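Local structure of dihydrodipicolinate synthase (Bacillus clausii KSM-K16, 3E96) at residues V43-D48 / L218-A223; A169-P174 / E197-F202; W191-A196 / P201-A206; K209-G214 / E225-L230. The protein probably catalyses the condensation of pyruvate with aspartate semialdehyde, the step that commits carbon to lysine biosynthesis, as a TIM-barrel lyase. All blocks are in the same frame, centred on the assembly; numbering follows the deposited sequence.

Contact 1: V43-D48 / L218-A223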
loop_
_atom_site.group_PDB
_atom_site.type_symbol
_atom_site.label_atom_id
_atom_site.label_comp_id
_atom_site.label_asym_id
_atom_site.label_seq_id
_atom_site.Cartn_x
_atom_site.Cartn_y
_atom_site.Cartn_z
ATOM N N VAL B 43 9.503 -12.071 24.065
ATOM C CA VAL B 43 9.515 -11.421 25.370
ATOM C C VAL B 43 10.250 -12.139 26.492
ATOM O O VAL B 43 10.665 -11.503 27.457
ATOM C CB VAL B 43 8.080 -11.104 25.839
ATOM C CG1 VAL B 43 7.387 -10.221 24.808
ATOM C CG2 VAL B 43 7.308 -12.386 26.062
ATOM N N ASP B 44 10.418 -13.452 26.377
ATOM C CA ASP B 44 11.122 -14.197 27.415
ATOM C C ASP B 44 12.623 -14.211 27.189
ATOM O O ASP B 44 13.366 -14.827 27.957
ATOM C CB ASP B 44 10.619 -15.641 27.496
ATOM C CG ASP B 44 9.268 -15.748 28.167
ATOM O OD1 ASP B 44 9.037 -15.003 29.142
ATOM O OD2 ASP B 44 8.443 -16.581 27.732
ATOM N N ASN B 45 13.077 -13.533 26.138
ATOM C CA ASN B 45 14.503 -13.506 25.847
ATOM C C ASN B 45 15.128 -12.121 25.738
ATOM O O ASN B 45 16.017 -11.903 24.915
ATOM C CB ASN B 45 14.802 -14.306 24.577
ATOM C CG ASN B 45 14.567 -15.790 24.763
ATOM O OD1 ASN B 45 13.517 -16.320 24.394
ATOM N ND2 ASN B 45 15.544 -16.470 25.356
ATOM N N GLY B 46 14.656 -11.188 26.558
ATOM C CA GLY B 46 15.230 -9.855 26.555
ATOM C C GLY B 46 14.557 -8.738 25.782
ATOM O O GLY B 46 15.003 -7.593 25.875
ATOM N N ILE B 47 13.507 -9.036 25.021
ATOM C CA ILE B 47 12.822 -7.993 24.257
ATOM C C ILE B 47 11.686 -7.425 25.107
ATOM O O ILE B 47 10.811 -8.167 25.566
ATOM C CB ILE B 47 12.267 -8.547 22.927
ATOM C CG1 ILE B 47 13.361 -9.333 22.195
ATOM C CG2 ILE B 47 11.783 -7.400 22.049
ATOM C CD1 ILE B 47 14.639 -8.553 21.945
ATOM N N ASP B 48 11.704 -6.109 25.306
ATOM C CA ASP B 48 10.712 -5.446 26.147
ATOM C C ASP B 48 9.638 -4.640 25.426
ATOM O O ASP B 48 8.812 -3.990 26.069
ATOM C CB ASP B 48 11.424 -4.555 27.171
ATOM C CG ASP B 48 12.545 -5.288 27.898
ATOM O OD1 ASP B 48 12.351 -6.467 28.264
ATOM O OD2 ASP B 48 13.618 -4.685 28.107
ATOM N N LEU B 218 13.318 -15.564 15.628
ATOM C CA LEU B 218 14.050 -16.822 15.691
ATOM C C LEU B 218 15.278 -16.779 16.594
ATOM O O LEU B 218 15.582 -17.764 17.267
ATOM C CB LEU B 218 14.477 -17.277 14.288
ATOM C CG LEU B 218 15.314 -16.328 13.419
ATOM C CD1 LEU B 218 16.098 -17.134 12.390
ATOM C CD2 LEU B 218 14.396 -15.309 12.734
ATOM N N LEU B 219 15.973 -15.644 16.616
ATOM C CA LEU B 219 17.194 -15.503 17.408
ATOM C C LEU B 219 17.258 -14.169 18.145
ATOM O O LEU B 219 18.105 -13.326 17.850
ATOM C CB LEU B 219 18.407 -15.633 16.485
ATOM C CG LEU B 219 18.493 -16.955 15.714
ATOM C CD1 LEU B 219 19.441 -16.831 14.532
ATOM C CD2 LEU B 219 18.950 -18.049 16.668
ATOM N N PRO B 220 16.376 -13.972 19.134
ATOM C CA PRO B 220 16.351 -12.723 19.897
ATOM C C PRO B 220 17.658 -12.358 20.596
ATOM O O PRO B 220 17.942 -11.179 20.797
ATOM C CB PRO B 220 15.196 -12.940 20.876
ATOM C CG PRO B 220 15.190 -14.424 21.073
ATOM C CD PRO B 220 15.406 -14.941 19.673
ATOM N N GLN B 221 18.457 -13.359 20.958
ATOM C CA GLN B 221 19.722 -13.092 21.635
ATOM C C GLN B 221 20.709 -12.320 20.754
ATOM O O GLN B 221 21.515 -11.537 21.259
ATOM C CB GLN B 221 20.363 -14.400 22.122
ATOM C CG GLN B 221 20.995 -15.268 21.037
ATOM C CD GLN B 221 19.994 -16.104 20.250
ATOM O OE1 GLN B 221 20.380 -16.839 19.338
ATOM N NE2 GLN B 221 18.709 -16.002 20.596
ATOM N N LYS B 222 20.654 -12.536 19.442
ATOM C CA LYS B 222 21.553 -11.825 18.533
ATOM C C LYS B 222 21.197 -10.346 18.496
ATOM O O LYS B 222 22.080 -9.487 18.447
ATOM C CB LYS B 222 21.476 -12.403 17.118
ATOM C CG LYS B 222 22.148 -13.756 16.959
ATOM C CD LYS B 222 22.140 -14.210 15.507
ATOM C CE LYS B 222 22.863 -15.544 15.340
ATOM N NZ LYS B 222 24.301 -15.453 15.729
ATOM N N ALA B 223 19.899 -10.053 18.515
ATOM C CA ALA B 223 19.434 -8.675 18.497
ATOM C C ALA B 223 19.849 -8.010 19.803
ATOM O O ALA B 223 20.311 -6.867 19.813
ATOM C CB ALA B 223 17.915 -8.634 18.341
#
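Pro220 turns the outer corner of its pyrrolidine ring toward Asn45, and the two side chains cross at a slant. The touching is done by carbon: Asn45 CB lies 3.5 Å from Pro220 CG, and the amide carbon Asn45 CG follows at 4.0 Å from that same Pro220 CG. With the Asn45 amide carbon set beside the backbone N (chi1 -68°), the stem of the residue rather than its polar end makes the closest approach. Ile47 meets the neighbouring ring carbon, its CG1 4.3 Å from Pro220 CB, a looser apolar contact. Gly46 joins the two at backbone angles where a CB would jam against the carbonyl O of Asn45, and that accounts for a glycine at this point of the loop. Proline fits its place as well. It lies near the start of helix 220-231, where the lack of an N-H costs little, and Lys222 N already closes the first turn onto Leu219 O at 3.1 Å. Behind the pair, Ile47 and Ala223 both rest on Ile15 of strand 15-17, and Asn45 lies at the exposed margin of this buried patch. The contact joins the loop leading from helix 32-43 into strand 49-50 with the helix that follows strand 210-213, across the place where the first and last strands of an eight-stranded TIM barrel close on each other.

Contact 2: A169-P174 / E197-F202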
loop_
_atom_site.group_PDB
_atom_site.type_symbol
_atom_site.label_atom_id
_atom_site.label_comp_id
_atom_site.label_asym_id
_atom_site.label_seq_id
_atom_site.Cartn_x
_atom_site.Cartn_y
_atom_site.Cartn_z
ATOM N N ALA B 169 12.396 5.114 8.683
ATOM C CA ALA B 169 12.718 4.010 7.791
ATOM C C ALA B 169 13.230 4.396 6.410
ATOM O O ALA B 169 13.048 3.653 5.443
ATOM C CB ALA B 169 11.504 3.093 7.668
ATOM N N ILE B 170 13.847 5.569 6.320
ATOM C CA ILE B 170 14.438 6.032 5.074
ATOM C C ILE B 170 15.928 5.880 5.349
ATOM O O ILE B 170 16.466 6.529 6.248
ATOM C CB ILE B 170 14.109 7.512 4.801
ATOM C CG1 ILE B 170 12.592 7.692 4.704
ATOM C CG2 ILE B 170 14.786 7.967 3.511
ATOM C CD1 ILE B 170 12.149 9.134 4.512
ATOM N N ASN B 171 16.594 5.010 4.596
ATOM C CA ASN B 171 18.014 4.775 4.820
ATOM C C ASN B 171 18.903 5.838 4.205
ATOM O O ASN B 171 19.768 5.560 3.377
ATOM C CB ASN B 171 18.399 3.379 4.321
ATOM C CG ASN B 171 17.749 2.281 5.146
ATOM O OD1 ASN B 171 17.629 2.405 6.371
ATOM N ND2 ASN B 171 17.329 1.203 4.489
ATOM N N ASP B 172 18.672 7.067 4.646
ATOM C CA ASP B 172 19.419 8.225 4.191
ATOM C C ASP B 172 19.988 8.803 5.482
ATOM O O ASP B 172 19.299 9.535 6.194
ATOM C CB ASP B 172 18.459 9.218 3.534
ATOM C CG ASP B 172 19.176 10.382 2.888
ATOM O OD1 ASP B 172 20.151 10.878 3.482
ATOM O OD2 ASP B 172 18.754 10.809 1.794
ATOM N N LEU B 173 21.233 8.452 5.800
ATOM C CA LEU B 173 21.850 8.908 7.041
ATOM C C LEU B 173 21.935 10.426 7.217
ATOM O O LEU B 173 21.639 10.933 8.300
ATOM C CB LEU B 173 23.226 8.252 7.219
ATOM C CG LEU B 173 23.204 6.785 7.692
ATOM C CD1 LEU B 173 22.580 6.692 9.074
ATOM C CD2 LEU B 173 22.425 5.926 6.718
ATOM N N PRO B 174 22.354 11.172 6.179
ATOM C CA PRO B 174 22.416 12.628 6.370
ATOM C C PRO B 174 21.035 13.185 6.708
ATOM O O PRO B 174 20.908 14.068 7.556
ATOM C CB PRO B 174 22.938 13.133 5.024
ATOM C CG PRO B 174 23.846 12.013 4.597
ATOM C CD PRO B 174 22.994 10.786 4.907
ATOM N N GLU B 197 18.591 -4.451 12.154
ATOM C CA GLU B 197 20.009 -4.668 12.411
ATOM C C GLU B 197 21.044 -4.275 11.363
ATOM O O GLU B 197 22.133 -3.837 11.726
ATOM C CB GLU B 197 20.234 -6.123 12.846
ATOM C CG GLU B 197 19.636 -6.433 14.225
ATOM C CD GLU B 197 18.220 -6.985 14.167
ATOM O OE1 GLU B 197 17.510 -6.743 13.167
ATOM O OE2 GLU B 197 17.810 -7.660 15.138
ATOM N N LYS B 198 20.736 -4.426 10.079
ATOM C CA LYS B 198 21.713 -4.053 9.058
ATOM C C LYS B 198 22.022 -2.559 9.147
ATOM O O LYS B 198 23.156 -2.131 8.943
ATOM C CB LYS B 198 21.191 -4.377 7.652
ATOM C CG LYS B 198 22.117 -3.896 6.527
ATOM C CD LYS B 198 21.626 -4.330 5.152
ATOM C CE LYS B 198 22.529 -3.781 4.052
ATOM N NZ LYS B 198 22.032 -4.118 2.689
ATOM N N TRP B 199 21.008 -1.768 9.474
ATOM C CA TRP B 199 21.177 -0.324 9.543
ATOM C C TRP B 199 21.334 0.283 10.934
ATOM O O TRP B 199 21.776 1.426 11.068
ATOM C CB TRP B 199 20.004 0.355 8.820
ATOM C CG TRP B 199 20.005 0.070 7.352
ATOM C CD1 TRP B 199 19.402 -0.976 6.712
ATOM C CD2 TRP B 199 20.708 0.805 6.346
ATOM N NE1 TRP B 199 19.690 -0.935 5.365
ATOM C CE2 TRP B 199 20.490 0.147 5.116
ATOM C CE3 TRP B 199 21.504 1.958 6.366
ATOM C CZ2 TRP B 199 21.042 0.605 3.913
ATOM C CZ3 TRP B 199 22.054 2.413 5.171
ATOM C CH2 TRP B 199 21.819 1.736 3.961
ATOM N N ALA B 200 20.991 -0.483 11.963
ATOM C CA ALA B 200 21.062 -0.002 13.341
ATOM C C ALA B 200 22.378 0.651 13.774
ATOM O O ALA B 200 22.362 1.697 14.419
ATOM C CB ALA B 200 20.704 -1.144 14.307
ATOM N N PRO B 201 23.535 0.047 13.445
ATOM C CA PRO B 201 24.794 0.677 13.867
ATOM C C PRO B 201 24.985 2.088 13.310
ATOM O O PRO B 201 25.447 2.990 14.010
ATOM C CB PRO B 201 25.861 -0.297 13.360
ATOM C CG PRO B 201 25.145 -1.625 13.379
ATOM C CD PRO B 201 23.784 -1.266 12.824
ATOM N N PHE B 202 24.627 2.267 12.046
ATOM C CA PHE B 202 24.761 3.556 11.381
ATOM C C PHE B 202 23.773 4.580 11.940
ATOM O O PHE B 202 24.134 5.731 12.190
ATOM C CB PHE B 202 24.563 3.355 9.882
ATOM C CG PHE B 202 25.459 2.290 9.302
ATOM C CD1 PHE B 202 26.799 2.562 9.024
ATOM C CD2 PHE B 202 24.976 1.001 9.084
ATOM C CE1 PHE B 202 27.649 1.568 8.540
ATOM C CE2 PHE B 202 25.819 -0.010 8.599
ATOM C CZ PHE B 202 27.158 0.274 8.327
#
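Asn171 lays its carboxamide flat on one face of the Trp199 indole, the two planes only 9° apart. The amide carbon CG stands 3.4 Å above the ring plane, over its centre, while Asn171 CB makes a CH-pi contact 3.6 Å from the centroid of the six-membered ring, almost on the normal. Asn171 ND2 and Trp199 NE1 come within 3.3 Å, but both are donors, and this is stacking, not a hydrogen bond. The other amide atom, Asn171 OD1, is hydrogen-bonded to Thr195 OG1, which fixes the rotation of the amide; asparagine suits a wide indole, lying flat yet keeping an oxygen for bonding. Leu173 fills in beside it: its CD2 meets Trp199 CZ3 at 3.9 Å, and its CD1 lies 3.6 Å from the carbonyl O of Phe202. With an alanine at Trp199, the Asn171 amide is likely to lose the flat surface it stacks on, and a gap would probably open beside Leu173. Further out, Asn171 centres an inverse gamma turn, with a weak bond from Asp172 N to Ile170 O, and Asp172 N-caps the next helix through Arg175 N. The Phe202 ring itself leads away, toward Trp239 and Trp242 of helix 235-252. The contact links two successive beta-alpha connections of the barrel, one from strand 163-168 to helix 173-180, the other from strand 190-193 to helix 200-206.

Contact 3: W191-A196 / P201-A206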
loop_
_atom_site.group_PDB
_atom_site.type_symbol
_atom_site.label_atom_id
_atom_site.label_comp_id
_atom_site.label_asym_id
_atom_site.label_seq_id
_atom_site.Cartn_x
_atom_site.Cartn_y
_atom_site.Cartn_z
ATOM N N TRP B 191 13.826 8.146 18.920
ATOM C CA TRP B 191 14.225 7.925 17.532
ATOM C C TRP B 191 14.617 6.470 17.342
ATOM O O TRP B 191 15.619 6.011 17.890
ATOM C CB TRP B 191 15.388 8.842 17.156
ATOM C CG TRP B 191 14.967 10.267 17.008
ATOM C CD1 TRP B 191 15.223 11.300 17.873
ATOM C CD2 TRP B 191 14.193 10.820 15.940
ATOM N NE1 TRP B 191 14.653 12.462 17.400
ATOM C CE2 TRP B 191 14.016 12.195 16.215
ATOM C CE3 TRP B 191 13.631 10.286 14.770
ATOM C CZ2 TRP B 191 13.299 13.044 15.364
ATOM C CZ3 TRP B 191 12.915 11.134 13.922
ATOM C CH2 TRP B 191 12.758 12.497 14.226
ATOM N N ILE B 192 13.821 5.756 16.550
ATOM C CA ILE B 192 14.034 4.332 16.303
ATOM C C ILE B 192 14.408 4.010 14.855
ATOM O O ILE B 192 13.768 4.489 13.920
ATOM C CB ILE B 192 12.743 3.548 16.650
ATOM C CG1 ILE B 192 12.378 3.791 18.117
ATOM C CG2 ILE B 192 12.933 2.049 16.386
ATOM C CD1 ILE B 192 10.950 3.392 18.469
ATOM N N CYS B 193 15.446 3.201 14.671
ATOM C CA CYS B 193 15.835 2.801 13.323
ATOM C C CYS B 193 14.798 1.774 12.880
ATOM O O CYS B 193 14.738 0.672 13.428
ATOM C CB CYS B 193 17.218 2.159 13.322
ATOM S SG CYS B 193 17.637 1.391 11.739
ATOM N N GLY B 194 13.979 2.133 11.898
ATOM C CA GLY B 194 12.940 1.224 11.436
ATOM C C GLY B 194 13.372 0.216 10.391
ATOM O O GLY B 194 12.533 -0.525 9.872
ATOM N N THR B 195 14.669 0.165 10.088
ATOM C CA THR B 195 15.165 -0.759 9.075
ATOM C C THR B 195 16.027 -1.913 9.596
ATOM O O THR B 195 16.766 -2.546 8.841
ATOM C CB THR B 195 15.907 0.012 7.966
ATOM O OG1 THR B 195 16.833 0.932 8.552
ATOM C CG2 THR B 195 14.897 0.800 7.115
ATOM N N ALA B 196 15.914 -2.161 10.898
ATOM C CA ALA B 196 16.579 -3.259 11.594
ATOM C C ALA B 196 18.098 -3.299 11.712
ATOM O O ALA B 196 18.795 -2.330 11.423
ATOM C CB ALA B 196 16.064 -4.594 11.045
ATOM N N PRO B 201 23.535 0.047 13.445
ATOM C CA PRO B 201 24.794 0.677 13.867
ATOM C C PRO B 201 24.985 2.088 13.310
ATOM O O PRO B 201 25.447 2.990 14.010
ATOM C CB PRO B 201 25.861 -0.297 13.360
ATOM C CG PRO B 201 25.145 -1.625 13.379
ATOM C CD PRO B 201 23.784 -1.266 12.824
ATOM N N PHE B 202 24.627 2.267 12.046
ATOM C CA PHE B 202 24.761 3.556 11.381
ATOM C C PHE B 202 23.773 4.580 11.940
ATOM O O PHE B 202 24.134 5.731 12.190
ATOM C CB PHE B 202 24.563 3.355 9.882
ATOM C CG PHE B 202 25.459 2.290 9.302
ATOM C CD1 PHE B 202 26.799 2.562 9.024
ATOM C CD2 PHE B 202 24.976 1.001 9.084
ATOM C CE1 PHE B 202 27.649 1.568 8.540
ATOM C CE2 PHE B 202 25.819 -0.010 8.599
ATOM C CZ PHE B 202 27.158 0.274 8.327
ATOM N N PHE B 203 22.527 4.163 12.131
ATOM C CA PHE B 203 21.518 5.055 12.693
ATOM C C PHE B 203 21.899 5.415 14.126
ATOM O O PHE B 203 21.722 6.555 14.553
ATOM C CB PHE B 203 20.138 4.382 12.715
ATOM C CG PHE B 203 19.368 4.514 11.439
ATOM C CD1 PHE B 203 19.852 3.966 10.256
ATOM C CD2 PHE B 203 18.136 5.173 11.425
ATOM C CE1 PHE B 203 19.120 4.067 9.070
ATOM C CE2 PHE B 203 17.394 5.281 10.249
ATOM C CZ PHE B 203 17.888 4.727 9.066
ATOM N N TRP B 204 22.421 4.440 14.870
ATOM C CA TRP B 204 22.794 4.677 16.265
ATOM C C TRP B 204 23.820 5.796 16.375
ATOM O O TRP B 204 23.675 6.702 17.199
ATOM C CB TRP B 204 23.343 3.393 16.899
ATOM C CG TRP B 204 23.392 3.442 18.398
ATOM C CD1 TRP B 204 24.372 3.991 19.175
ATOM C CD2 TRP B 204 22.394 2.947 19.301
ATOM N NE1 TRP B 204 24.046 3.867 20.509
ATOM C CE2 TRP B 204 22.836 3.231 20.612
ATOM C CE3 TRP B 204 21.168 2.291 19.127
ATOM C CZ2 TRP B 204 22.092 2.881 21.747
ATOM C CZ3 TRP B 204 20.428 1.942 20.256
ATOM C CH2 TRP B 204 20.895 2.239 21.547
ATOM N N HIS B 205 24.854 5.728 15.540
ATOM C CA HIS B 205 25.900 6.746 15.523
ATOM C C HIS B 205 25.307 8.118 15.200
ATOM O O HIS B 205 25.775 9.143 15.703
ATOM C CB HIS B 205 26.962 6.388 14.479
ATOM C CG HIS B 205 27.942 7.488 14.211
ATOM N ND1 HIS B 205 28.885 7.888 15.132
ATOM C CD2 HIS B 205 28.109 8.287 13.130
ATOM C CE1 HIS B 205 29.591 8.887 14.631
ATOM N NE2 HIS B 205 29.140 9.147 13.418
ATOM N N ALA B 206 24.272 8.127 14.366
ATOM C CA ALA B 206 23.619 9.366 13.958
ATOM C C ALA B 206 22.554 9.900 14.923
ATOM O O ALA B 206 22.028 10.998 14.713
ATOM C CB ALA B 206 23.017 9.195 12.561
#
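Cys193 and Phe203 meet inside the beta-alpha-beta unit made by strand 190-193, helix 200-206 and strand 210-213, the repeating element of a TIM barrel. The cysteine sulfur sits over one face of the phenylalanine ring, 3.7 Å from SG to the ring centroid and 16° off the normal, a sulfur-aromatic contact. It is displaced toward the inner end of the ring, and Cys193 SG is closest to Phe203 CG at 3.6 Å. Cys193 CB runs alongside, 3.7 Å from Phe203 CD2. The thiol reaches this position because SG stands opposite the backbone N (chi1 170°), extended from the strand toward the helix. Thr195 adds its hydroxyl nearer the far end of the ring, crossing it at about a right angle, with Thr195 OG1 3.9 Å from Phe203 CE1; the polar need of that oxygen is met by Asn171. A weak bond from Thr195 N to Cys193 SG, 3.6 Å long, ties the loop back to the sulfur. The ring also meets that of Phe176 on helix 173-180. A serine at Phe203 would probably strip the sulfur of its aromatic partner and leave a gap between strand and helix. Just past the strand, Gly194 O is hydrogen-bonded to the hydroxyl of Tyr143, the predicted proton donor or acceptor, so the loop borders the likely active site. A small, polarisable thiol suits this tight interface: it can lie close on a pi face and still accept a weak N-H bond, two modest attractions that a buried methyl group could not combine.

Contact 4: K209-G214 / E225-L230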
loop_
_atom_site.group_PDB
_atom_site.type_symbol
_atom_site.label_atom_id
_atom_site.label_comp_id
_atom_site.label_asym_id
_atom_site.label_seq_id
_atom_site.Cartn_x
_atom_site.Cartn_y
_atom_site.Cartn_z
ATOM N N LYS B 209 18.238 5.618 19.195
ATOM C CA LYS B 209 18.477 4.946 20.467
ATOM C C LYS B 209 17.673 3.658 20.596
ATOM O O LYS B 209 17.483 3.134 21.694
ATOM C CB LYS B 209 18.163 5.887 21.635
ATOM C CG LYS B 209 19.127 7.058 21.732
ATOM C CD LYS B 209 18.779 7.980 22.884
ATOM C CE LYS B 209 19.765 9.132 22.965
ATOM N NZ LYS B 209 19.484 10.013 24.130
ATOM N N GLY B 210 17.213 3.152 19.459
ATOM C CA GLY B 210 16.451 1.919 19.436
ATOM C C GLY B 210 16.352 1.449 17.997
ATOM O O GLY B 210 16.720 2.184 17.082
ATOM N N PHE B 211 15.879 0.226 17.790
ATOM C CA PHE B 211 15.719 -0.294 16.439
ATOM C C PHE B 211 14.691 -1.419 16.407
ATOM O O PHE B 211 14.447 -2.082 17.415
ATOM C CB PHE B 211 17.075 -0.757 15.860
ATOM C CG PHE B 211 17.738 -1.883 16.621
ATOM C CD1 PHE B 211 17.423 -3.211 16.347
ATOM C CD2 PHE B 211 18.711 -1.610 17.580
ATOM C CE1 PHE B 211 18.067 -4.253 17.011
ATOM C CE2 PHE B 211 19.365 -2.642 18.254
ATOM C CZ PHE B 211 19.044 -3.969 17.969
ATOM N N THR B 212 14.057 -1.596 15.253
ATOM C CA THR B 212 13.065 -2.648 15.084
ATOM C C THR B 212 13.803 -3.921 14.714
ATOM O O THR B 212 14.955 -3.875 14.276
ATOM C CB THR B 212 12.073 -2.309 13.962
ATOM O OG1 THR B 212 12.792 -2.060 12.748
ATOM C CG2 THR B 212 11.254 -1.086 14.333
ATOM N N SER B 213 13.149 -5.063 14.881
ATOM C CA SER B 213 13.804 -6.320 14.552
ATOM C C SER B 213 12.827 -7.436 14.231
ATOM O O SER B 213 11.844 -7.635 14.945
ATOM C CB SER B 213 14.704 -6.760 15.712
ATOM O OG SER B 213 15.240 -8.053 15.472
ATOM N N GLY B 214 13.104 -8.143 13.138
ATOM C CA GLY B 214 12.289 -9.279 12.748
ATOM C C GLY B 214 13.093 -10.505 13.147
ATOM O O GLY B 214 12.569 -11.604 13.320
ATOM N N GLU B 225 22.359 -8.780 21.687
ATOM C CA GLU B 225 23.803 -8.568 21.690
ATOM C C GLU B 225 24.155 -7.260 20.987
ATOM O O GLU B 225 25.032 -6.525 21.445
ATOM C CB GLU B 225 24.523 -9.725 20.992
ATOM C CG GLU B 225 24.277 -11.087 21.614
ATOM C CD GLU B 225 25.050 -12.192 20.916
ATOM O OE1 GLU B 225 24.694 -13.379 21.103
ATOM O OE2 GLU B 225 26.016 -11.875 20.186
ATOM N N MET B 226 23.474 -6.967 19.880
ATOM C CA MET B 226 23.748 -5.736 19.143
ATOM C C MET B 226 23.359 -4.522 19.970
ATOM O O MET B 226 24.105 -3.546 20.026
ATOM C CB MET B 226 22.995 -5.697 17.801
ATOM C CG MET B 226 23.260 -4.406 16.995
ATOM S SD MET B 226 22.530 -4.325 15.317
ATOM C CE MET B 226 23.814 -5.204 14.372
ATOM N N LEU B 227 22.190 -4.577 20.606
ATOM C CA LEU B 227 21.724 -3.458 21.419
ATOM C C LEU B 227 22.693 -3.173 22.559
ATOM O O LEU B 227 23.037 -2.023 22.817
ATOM C CB LEU B 227 20.338 -3.745 22.008
ATOM C CG LEU B 227 19.772 -2.631 22.902
ATOM C CD1 LEU B 227 19.427 -1.408 22.055
ATOM C CD2 LEU B 227 18.532 -3.132 23.636
ATOM N N GLU B 228 23.133 -4.223 23.242
ATOM C CA GLU B 228 24.047 -4.039 24.361
ATOM C C GLU B 228 25.396 -3.490 23.902
ATOM O O GLU B 228 25.956 -2.603 24.545
ATOM C CB GLU B 228 24.221 -5.355 25.114
ATOM C CG GLU B 228 22.885 -5.947 25.550
ATOM C CD GLU B 228 23.028 -7.071 26.549
ATOM O OE1 GLU B 228 23.898 -7.943 26.346
ATOM O OE2 GLU B 228 22.258 -7.087 27.534
ATOM N N ALA B 229 25.906 -4.004 22.786
ATOM C CA ALA B 229 27.182 -3.540 22.252
ATOM C C ALA B 229 27.085 -2.058 21.898
ATOM O O ALA B 229 27.986 -1.277 22.205
ATOM C CB ALA B 229 27.568 -4.355 21.013
ATOM N N LEU B 230 25.986 -1.673 21.256
ATOM C CA LEU B 230 25.787 -0.279 20.874
ATOM C C LEU B 230 25.713 0.612 22.113
ATOM O O LEU B 230 26.341 1.667 22.170
ATOM C CB LEU B 230 24.499 -0.130 20.055
ATOM C CG LEU B 230 24.523 -0.688 18.625
ATOM C CD1 LEU B 230 23.116 -0.692 18.037
ATOM C CD2 LEU B 230 25.454 0.160 17.765
#
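Phe211 of strand 210-213 pushes its ring toward helix 225-230, where Met226, Leu227 and Leu230 receive its outer end. The apolar contacts come first. Phe211 CE2 touches Leu227 CD1 at 4.0 Å and Leu230 CD1 at 4.2 Å, while Phe211 CZ lies 4.3 Å from Met226 CB. All three approach the ring obliquely. Leu227 reaches it from the flank of the helix, and its own backbone joins in, for Phe211 CZ is 4.1 Å from Leu227 N. Met226 and Leu230, one helical turn apart, present their side chains to the same ring. The second kind of interaction is Met-aromatic: Met226 SD stands 4.8 Å from the Phe211 ring centroid, also at a slant. The ring is directed at the helix by an uncommon torsion, CG lying between the backbone N and the carbonyl carbon (chi1 62°), a place that an extended strand can accommodate. No hydrogen bond passes between strand and helix. The strand bonds along its own sheet instead, Phe211 pairing with Thr14 and Ser16, and Gly210 with Cys193. Strand and helix run nearly antiparallel, at 168°, and the axes of these short segments approach to 10.1 Å, the spacing of a helix layered on a sheet. Ile15 and Ala200 lie against the phenylalanine too. Since the layer is held by dispersion and a distant sulfur-ring attraction, the contact probably depends on shape: one long, flat aromatic side chain spans the gap from the strand, and leucine and methionine side chains fit round its end.

How the contacts relate
Contacts 3 and 4 are buried and join neighbouring strands 190-193 and 210-213 to helices outside the barrel, through a thiol over a ring in one and a ring end among aliphatic chains in the other. Their strands are bonded directly, Cys193 N to Gly210 O at 2.9 Å. Contact 2 lies at the surface, shares helix 200-206 with contact 3, and relies on a stacked amide, a more polar solution. It also reaches contact 4, where Glu197 OE2 meets Ser213 OG at 2.6 Å. Contact 1 is buried apart from its asparagine and has few close atom pairs, setting a proline against a loop; it shares helix 220-231 with contact 4.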